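(S)-ureidoglycine--glyoxylate transaminase (Bacillus subtilis, PDB 3ISL) catalyses the pyridoxal-phosphate-dependent transamination between (S)-ureidoglycine and glyoxylate, giving oxalurate and glycine in the degradation of allantoin. Local coordinates at residues Y65-T70 with N247-S252; A77-V82 with L168-A173; N61-P66 with I209-R214. All coordinates share one frame; numbering follows the deposited sequence.

The three contacts lie on one side of the chain's centre, with centres 11 to 12 Å apart, and all three reach the same mixed sheet. Contacts 1 and 3 share Y65 and P66 of strand 63-68. There I209 CD1 of contact 3 packs 3.8 Å from I67 CG2 and 3.7 Å from L251 CD2. Contact 2 joins contact 1 through F249 CB, 3.3 Å from A77 CB, and meets contact 3 more loosely, with L168 CD2 4.0 Å from R214 CB. Contacts 1 and 2 also reach the same pyridoxal phosphate, T70 at its phosphate and D172 at its ring nitrogen, whereas I209 of contact 3 stays about 11 Å from a cofactor.

Contact 1 of 3, residues Y65-T70 with N247-S252; sequences YPIDGT and NYFDLS. With PLP (pyridoxal-5'-phosphate), chain C.
Y248 and D68 meet at the dimer interface, where strand 63-68 runs out toward the phosphate pocket of the cofactor. With Y248 CG anti to the backbone N (chi1 -174°), the ring extends toward this strand, and its hydroxyl donates to the backbone carbonyl of D68 (OH to O, 2.6 Å). That oxygen lies in the ring plane at the tyrosine's edge; the donor stands 40° out of the D68 carbonyl plane. The same hydroxyl accepts from T70 N of the second subunit and so links the two chains; the Y248 side chain lies about 5 Å from a second pyridoxal phosphate, not the one that T70 of this chain binds. A phenylalanine in place of Y248 would probably leave the D68 carbonyl and that T70 N without this shared partner. Beside this bond the packing is apolar. I67 spreads its branches, CD1 lying 4.0 Å from F249 CE1 and CG2 4.1 Å from L251 CD2, and crosses each partner at about a right angle. Y65 OH, hydrogen-bonded to Y211, comes 3.9 Å from L251 CB. F249 stacks on F249 of the second subunit and touches A73 and A77 of helix 71-82, while L251, starting helix 251-257, packs on that helix and on strand 206-211.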
# COMPACT_ATOMS: atom_id res chain seq x y z
N TYR A 65 -12.07 -5.26 7.03
CA TYR A 65 -11.80 -4.21 6.04
C TYR A 65 -10.34 -4.25 5.76
O TYR A 65 -9.59 -4.73 6.59
CB TYR A 65 -12.26 -2.81 6.54
CG TYR A 65 -11.63 -2.30 7.85
CD1 TYR A 65 -12.28 -2.46 9.08
CD2 TYR A 65 -10.40 -1.66 7.84
CE1 TYR A 65 -11.71 -1.97 10.30
CE2 TYR A 65 -9.82 -1.18 9.03
CZ TYR A 65 -10.47 -1.36 10.24
OH TYR A 65 -9.87 -0.87 11.36
N PRO A 66 -9.92 -3.81 4.57
CA PRO A 66 -8.49 -3.89 4.29
C PRO A 66 -7.70 -2.64 4.77
O PRO A 66 -8.25 -1.58 4.88
CB PRO A 66 -8.42 -3.93 2.75
CG PRO A 66 -9.63 -3.29 2.32
CD PRO A 66 -10.70 -3.43 3.38
N ILE A 67 -6.43 -2.79 5.03
CA ILE A 67 -5.61 -1.60 5.19
C ILE A 67 -4.65 -1.56 3.99
O ILE A 67 -4.36 -2.60 3.34
CB ILE A 67 -4.85 -1.52 6.60
CG1 ILE A 67 -3.75 -2.54 6.67
CG2 ILE A 67 -5.72 -1.64 7.87
CD1 ILE A 67 -2.36 -1.84 6.52
N ASP A 68 -4.11 -0.38 3.70
CA ASP A 68 -3.43 -0.19 2.43
C ASP A 68 -1.99 -0.39 2.82
O ASP A 68 -1.42 0.41 3.55
CB ASP A 68 -3.72 1.22 1.90
CG ASP A 68 -5.15 1.39 1.41
OD1 ASP A 68 -5.52 2.52 1.00
OD2 ASP A 68 -5.91 0.39 1.48
N GLY A 69 -1.38 -1.49 2.42
CA GLY A 69 -0.02 -1.75 2.87
C GLY A 69 0.10 -3.19 2.54
O GLY A 69 -0.93 -3.86 2.32
N THR A 70 1.32 -3.68 2.49
CA THR A 70 1.47 -5.12 2.39
C THR A 70 0.91 -5.81 3.67
O THR A 70 0.45 -5.13 4.65
CB THR A 70 2.94 -5.57 1.93
OG1 THR A 70 3.80 -5.85 3.04
CG2 THR A 70 3.57 -4.50 1.05
N ASN A 247 0.35 7.07 12.90
CA ASN A 247 -0.86 7.69 12.38
C ASN A 247 -1.52 6.85 11.26
O ASN A 247 -2.75 6.64 11.26
CB ASN A 247 -0.57 9.12 11.87
CG ASN A 247 -1.78 9.74 11.16
OD1 ASN A 247 -2.70 10.27 11.80
ND2 ASN A 247 -1.81 9.63 9.82
N TYR A 248 -0.70 6.39 10.30
CA TYR A 248 -1.19 5.63 9.14
C TYR A 248 -1.79 4.27 9.56
O TYR A 248 -2.84 3.86 9.04
CB TYR A 248 -0.07 5.44 8.10
CG TYR A 248 -0.47 4.80 6.79
CD1 TYR A 248 -1.04 5.57 5.75
CD2 TYR A 248 -0.28 3.41 6.58
CE1 TYR A 248 -1.37 5.00 4.53
CE2 TYR A 248 -0.60 2.80 5.37
CZ TYR A 248 -1.15 3.59 4.33
OH TYR A 248 -1.48 2.99 3.10
N PHE A 249 -1.17 3.61 10.54
CA PHE A 249 -1.70 2.33 11.10
C PHE A 249 -2.67 2.48 12.30
O PHE A 249 -2.89 1.53 13.05
CB PHE A 249 -0.52 1.38 11.44
CG PHE A 249 0.36 1.03 10.24
CD1 PHE A 249 -0.20 0.75 8.98
CD2 PHE A 249 1.75 0.98 10.38
CE1 PHE A 249 0.61 0.44 7.87
CE2 PHE A 249 2.57 0.66 9.28
CZ PHE A 249 2.00 0.42 8.02
N ASP A 250 -3.24 3.69 12.49
CA ASP A 250 -4.16 3.97 13.61
C ASP A 250 -5.58 3.39 13.32
O ASP A 250 -6.41 4.05 12.67
CB ASP A 250 -4.20 5.49 13.92
CG ASP A 250 -5.02 5.84 15.22
OD1 ASP A 250 -4.89 7.01 15.70
OD2 ASP A 250 -5.76 4.94 15.75
N LEU A 251 -5.85 2.16 13.77
CA LEU A 251 -7.14 1.47 13.46
C LEU A 251 -8.37 2.25 13.96
O LEU A 251 -9.47 2.06 13.46
CB LEU A 251 -7.17 0.02 14.00
CG LEU A 251 -6.10 -0.93 13.47
CD1 LEU A 251 -6.35 -2.34 13.94
CD2 LEU A 251 -5.95 -0.91 11.92
N SER A 252 -8.16 3.07 14.98
CA SER A 252 -9.20 3.94 15.57
C SER A 252 -9.67 5.03 14.59
O SER A 252 -10.83 5.43 14.63
CB SER A 252 -8.67 4.66 16.81
OG SER A 252 -9.75 5.29 17.43
N1 PLP C . 3.32 -13.33 7.13
C2 PLP C . 3.40 -14.68 6.55
C2A PLP C . 3.04 -15.87 7.21
C3 PLP C . 3.85 -14.89 5.24
O3 PLP C . 3.91 -16.15 4.69
C4 PLP C . 4.24 -13.86 4.42
C4A PLP C . 4.72 -14.16 2.95
C5 PLP C . 4.17 -12.56 4.92
C6 PLP C . 3.74 -12.27 6.26
C5A PLP C . 4.65 -11.48 4.02
O4P PLP C . 3.70 -10.52 3.88
P PLP C . 4.15 -9.40 2.86
O1P PLP C . 5.42 -9.77 2.11
O2P PLP C . 4.22 -8.09 3.89
O3P PLP C . 2.87 -9.09 1.82

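Contact 2 of 3, residues A77-V82 with L168-A173; sequences AVLASV and LFIVDA. With PLP (pyridoxal-5'-phosphate), chain C.
I170 is the hub on the strand side, touching V78, L79 and V82 with its two branches. Its CG2, anti to the backbone N, meets V78 CG1 at 3.8 Å. CG1 is anti to the carbonyl carbon (chi1 -64°), and the chain then runs on nearly extended, so that CD1 reaches V82 CG1 at 3.7 Å. The side chains of V78 and V82 each lie alongside that of I170, pointing the opposite way, and L79 adds its CD2 at 4.2 Å from I170 CD1. V82, the last residue of the helix, holds a chi1 of 114°, away from any staggered position; its CG2 meets L168 CD1 tip to tip at 4.0 Å. Segment 77-82 of helix 71-82 and strand 168-172 run nearly antiparallel (160°), their axes 10.3 Å apart at closest. The helix thus covers one face of the mixed sheet in the large domain of a fold type I aminotransferase, and I170 extends its contacts to A191 and I193 on one neighbouring strand and I139 on the other. Within the helix, S81 OG donates back to V78 O (2.8 Å), one turn earlier. Further along the strand D172 enters the cofactor pocket, its OD2 2.8 Å from N1 of pyridoxal phosphate, the aspartate-to-pyridine-nitrogen placement familiar in this fold type; its OD1 takes the N-H of V174.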
# COMPACT_ATOMS: atom_id res chain seq x y z
N ALA A 77 -0.26 -2.63 11.93
CA ALA A 77 -1.36 -1.74 12.34
C ALA A 77 -2.17 -2.39 13.48
O ALA A 77 -2.48 -1.72 14.47
CB ALA A 77 -2.27 -1.37 11.17
N VAL A 78 -2.48 -3.69 13.36
CA VAL A 78 -3.18 -4.35 14.45
C VAL A 78 -2.29 -4.29 15.71
O VAL A 78 -2.73 -3.79 16.74
CB VAL A 78 -3.62 -5.78 14.12
CG1 VAL A 78 -4.19 -6.47 15.39
CG2 VAL A 78 -4.69 -5.80 12.98
N LEU A 79 -1.03 -4.74 15.63
CA LEU A 79 -0.22 -4.79 16.86
C LEU A 79 0.06 -3.39 17.45
O LEU A 79 0.04 -3.22 18.67
CB LEU A 79 1.07 -5.54 16.61
CG LEU A 79 0.89 -7.05 16.35
CD1 LEU A 79 2.17 -7.60 15.87
CD2 LEU A 79 0.44 -7.71 17.67
N ALA A 80 0.32 -2.41 16.60
CA ALA A 80 0.47 -1.01 17.02
C ALA A 80 -0.75 -0.52 17.81
O ALA A 80 -0.62 0.20 18.80
CB ALA A 80 0.70 -0.09 15.80
N SER A 81 -1.93 -0.92 17.39
CA SER A 81 -3.13 -0.30 17.94
C SER A 81 -3.48 -0.92 19.30
O SER A 81 -4.15 -0.32 20.09
CB SER A 81 -4.28 -0.42 16.94
OG SER A 81 -4.71 -1.79 16.87
N VAL A 82 -2.93 -2.09 19.59
CA VAL A 82 -3.29 -2.87 20.76
C VAL A 82 -2.15 -2.97 21.82
O VAL A 82 -2.36 -3.47 22.91
CB VAL A 82 -3.84 -4.20 20.20
CG1 VAL A 82 -3.03 -5.37 20.52
CG2 VAL A 82 -5.38 -4.27 20.29
N LEU A 168 -5.78 -11.16 24.22
CA LEU A 168 -6.16 -11.01 22.84
C LEU A 168 -5.37 -11.93 21.95
O LEU A 168 -4.14 -11.92 21.98
CB LEU A 168 -5.99 -9.55 22.37
CG LEU A 168 -6.59 -8.55 23.35
CD1 LEU A 168 -6.07 -7.17 22.95
CD2 LEU A 168 -8.17 -8.64 23.26
N PHE A 169 -6.06 -12.77 21.19
CA PHE A 169 -5.35 -13.73 20.34
C PHE A 169 -5.29 -13.13 18.93
O PHE A 169 -6.32 -12.98 18.30
CB PHE A 169 -6.14 -15.05 20.34
CG PHE A 169 -5.51 -16.18 19.58
CD1 PHE A 169 -4.14 -16.32 19.50
CD2 PHE A 169 -6.31 -17.19 19.07
CE1 PHE A 169 -3.57 -17.38 18.88
CE2 PHE A 169 -5.76 -18.29 18.45
CZ PHE A 169 -4.38 -18.40 18.37
N ILE A 170 -4.09 -12.75 18.48
CA ILE A 170 -3.91 -12.03 17.21
C ILE A 170 -3.13 -12.95 16.30
O ILE A 170 -2.04 -13.35 16.65
CB ILE A 170 -3.21 -10.68 17.44
CG1 ILE A 170 -4.13 -9.78 18.31
CG2 ILE A 170 -2.81 -9.94 16.07
CD1 ILE A 170 -3.42 -8.76 18.99
N VAL A 171 -3.71 -13.25 15.14
CA VAL A 171 -3.20 -14.31 14.29
C VAL A 171 -2.75 -13.78 12.93
O VAL A 171 -3.44 -13.06 12.30
CB VAL A 171 -4.26 -15.49 14.13
CG1 VAL A 171 -3.80 -16.47 13.04
CG2 VAL A 171 -4.40 -16.27 15.46
N ASP A 172 -1.54 -14.14 12.49
CA ASP A 172 -1.14 -13.83 11.14
C ASP A 172 -1.67 -15.01 10.30
O ASP A 172 -1.11 -16.12 10.39
CB ASP A 172 0.41 -13.65 11.14
CG ASP A 172 1.06 -13.86 9.78
OD1 ASP A 172 0.45 -14.28 8.79
OD2 ASP A 172 2.27 -13.67 9.71
N ALA A 173 -2.77 -14.80 9.54
CA ALA A 173 -3.29 -15.82 8.62
C ALA A 173 -2.93 -15.46 7.15
O ALA A 173 -3.67 -15.75 6.24
CB ALA A 173 -4.83 -16.04 8.82
N1 PLP C . 3.32 -13.33 7.13
C2 PLP C . 3.40 -14.68 6.55
C2A PLP C . 3.04 -15.87 7.21
C3 PLP C . 3.85 -14.89 5.24
O3 PLP C . 3.91 -16.15 4.69
C4 PLP C . 4.24 -13.86 4.42
C4A PLP C . 4.72 -14.16 2.95
C5 PLP C . 4.17 -12.56 4.92
C6 PLP C . 3.74 -12.27 6.26
C5A PLP C . 4.65 -11.48 4.02
O4P PLP C . 3.70 -10.52 3.88
P PLP C . 4.15 -9.40 2.86
O1P PLP C . 5.42 -9.77 2.11
O2P PLP C . 4.22 -8.09 3.89
O3P PLP C . 2.87 -9.09 1.82

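Contact 3 of 3, residues N61-P66 with I209-R214; sequences NRWAYP and ITYNER
Strand 63-68 forms one border of the chain's mixed sheet and pairs there antiparallel with strand 206-211, with Y65 opposite I209. This hydrogen-bonded pair is closed by Y65 N to I209 O and I209 N to Y65 O, both 3.0 Å. The next pair, A64 with T210, is non-hydrogen-bonded. On its face, T210 OG1, anti to its backbone N (chi1 -168°), donates to W63 O at 2.7 Å and accepts from N61 ND2 at 3.2 Å, that bond nearly straight (167°) and in the amide plane. Y211 N also donates to W63 O (3.0 Å), so two donors grip this carbonyl. The other face is aromatic. W63 CB sits over the Y211 ring, 3.6 Å from its centroid in a CH-pi contact, while the indole's five-membered ring lies within 5° of parallel to the tyrosine but slid aside. Y65 OH donates to Y211 OH (2.8 Å), each hydroxyl near the plane of the other ring; the Y211 hydroxyl is also hydrogen-bonded to E255. I209 CG1 lies over one face of the Y65 ring, toward its rim, with CD1 3.9 Å from Y65 CE2. Past the strand, N212 OD1 caps helix 213-220 at V215 N, and its ND2 is hydrogen-bonded to D190. Strand 206-211, running antiparallel between 63-68 and 191-193 in an otherwise parallel sheet, is typical of the large domain of fold type I pyridoxal-phosphate enzymes.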
# COMPACT_ATOMS: atom_id res chain seq x y z
N ASN A 61 -17.86 -10.51 12.90
CA ASN A 61 -17.28 -9.24 13.40
C ASN A 61 -17.77 -8.05 12.56
O ASN A 61 -17.71 -8.12 11.31
CB ASN A 61 -15.74 -9.24 13.26
CG ASN A 61 -15.04 -10.08 14.30
OD1 ASN A 61 -15.59 -10.36 15.35
ND2 ASN A 61 -13.78 -10.48 13.99
N ARG A 62 -18.18 -6.98 13.22
CA ARG A 62 -18.43 -5.69 12.56
C ARG A 62 -17.18 -5.23 11.84
O ARG A 62 -17.27 -4.64 10.75
CB ARG A 62 -18.90 -4.62 13.57
CG ARG A 62 -19.62 -3.39 12.89
CD ARG A 62 -20.43 -2.45 13.88
NE ARG A 62 -21.55 -3.15 14.56
CZ ARG A 62 -21.52 -3.60 15.82
NH1 ARG A 62 -20.43 -3.44 16.58
NH2 ARG A 62 -22.58 -4.23 16.33
N TRP A 63 -16.01 -5.48 12.43
CA TRP A 63 -14.76 -4.93 11.87
C TRP A 63 -14.05 -5.97 10.93
O TRP A 63 -13.48 -6.98 11.41
CB TRP A 63 -13.86 -4.37 13.00
CG TRP A 63 -14.59 -3.32 13.89
CD1 TRP A 63 -14.67 -1.97 13.66
CD2 TRP A 63 -15.42 -3.56 15.07
NE1 TRP A 63 -15.47 -1.35 14.61
CE2 TRP A 63 -15.95 -2.30 15.48
CE3 TRP A 63 -15.79 -4.72 15.80
CZ2 TRP A 63 -16.80 -2.15 16.64
CZ3 TRP A 63 -16.66 -4.57 16.96
CH2 TRP A 63 -17.15 -3.30 17.35
N ALA A 64 -14.16 -5.74 9.61
CA ALA A 64 -13.45 -6.51 8.60
C ALA A 64 -13.30 -5.64 7.35
O ALA A 64 -14.27 -5.31 6.73
CB ALA A 64 -14.19 -7.80 8.27
N TYR A 65 -12.07 -5.26 7.03
CA TYR A 65 -11.80 -4.21 6.04
C TYR A 65 -10.34 -4.25 5.76
O TYR A 65 -9.59 -4.73 6.59
CB TYR A 65 -12.26 -2.81 6.54
CG TYR A 65 -11.63 -2.30 7.85
CD1 TYR A 65 -12.28 -2.46 9.08
CD2 TYR A 65 -10.40 -1.66 7.84
CE1 TYR A 65 -11.71 -1.97 10.30
CE2 TYR A 65 -9.82 -1.18 9.03
CZ TYR A 65 -10.47 -1.36 10.24
OH TYR A 65 -9.87 -0.87 11.36
N PRO A 66 -9.92 -3.81 4.57
CA PRO A 66 -8.49 -3.89 4.29
C PRO A 66 -7.70 -2.64 4.77
O PRO A 66 -8.25 -1.58 4.88
CB PRO A 66 -8.42 -3.93 2.75
CG PRO A 66 -9.63 -3.29 2.32
CD PRO A 66 -10.70 -3.43 3.38
N ILE A 209 -8.08 -7.25 7.23
CA ILE A 209 -8.01 -7.51 8.67
C ILE A 209 -9.39 -7.71 9.18
O ILE A 209 -10.34 -7.20 8.59
CB ILE A 209 -7.31 -6.39 9.50
CG1 ILE A 209 -8.08 -5.08 9.43
CG2 ILE A 209 -5.89 -6.16 9.01
CD1 ILE A 209 -7.46 -3.93 10.34
N THR A 210 -9.51 -8.43 10.29
CA THR A 210 -10.73 -8.48 11.00
C THR A 210 -10.44 -8.53 12.50
O THR A 210 -9.42 -9.12 12.95
CB THR A 210 -11.63 -9.70 10.55
OG1 THR A 210 -12.95 -9.57 11.09
CG2 THR A 210 -11.05 -11.03 10.94
N TYR A 211 -11.37 -8.00 13.28
CA TYR A 211 -11.29 -8.09 14.72
C TYR A 211 -12.64 -7.85 15.39
O TYR A 211 -13.55 -7.32 14.76
CB TYR A 211 -10.22 -7.15 15.24
CG TYR A 211 -10.45 -5.70 14.90
CD1 TYR A 211 -11.28 -4.87 15.69
CD2 TYR A 211 -9.81 -5.13 13.80
CE1 TYR A 211 -11.43 -3.49 15.37
CE2 TYR A 211 -9.97 -3.80 13.49
CZ TYR A 211 -10.79 -3.00 14.25
OH TYR A 211 -10.90 -1.70 13.88
N ASN A 212 -12.75 -8.29 16.65
CA ASN A 212 -14.00 -8.28 17.46
C ASN A 212 -14.06 -7.09 18.39
O ASN A 212 -13.22 -6.19 18.33
CB ASN A 212 -14.20 -9.62 18.24
CG ASN A 212 -13.05 -9.94 19.25
OD1 ASN A 212 -12.22 -9.10 19.57
ND2 ASN A 212 -13.04 -11.16 19.75
N GLU A 213 -15.09 -7.07 19.25
CA GLU A 213 -15.40 -5.99 20.20
C GLU A 213 -14.36 -5.94 21.33
O GLU A 213 -13.99 -4.86 21.79
CB GLU A 213 -16.86 -6.15 20.70
CG GLU A 213 -17.12 -5.63 22.14
CD GLU A 213 -18.65 -5.60 22.61
OE1 GLU A 213 -19.09 -4.52 23.10
OE2 GLU A 213 -19.38 -6.63 22.51
N ARG A 214 -13.83 -7.11 21.73
CA ARG A 214 -12.66 -7.14 22.66
C ARG A 214 -11.51 -6.29 22.12
O ARG A 214 -10.99 -5.43 22.83
CB ARG A 214 -12.16 -8.56 22.96
CG ARG A 214 -13.21 -9.46 23.64
CD ARG A 214 -12.59 -10.30 24.78
NE ARG A 214 -11.72 -11.26 24.20
CZ ARG A 214 -10.54 -11.63 24.64
NH1 ARG A 214 -10.06 -11.21 25.78
NH2 ARG A 214 -9.85 -12.50 23.92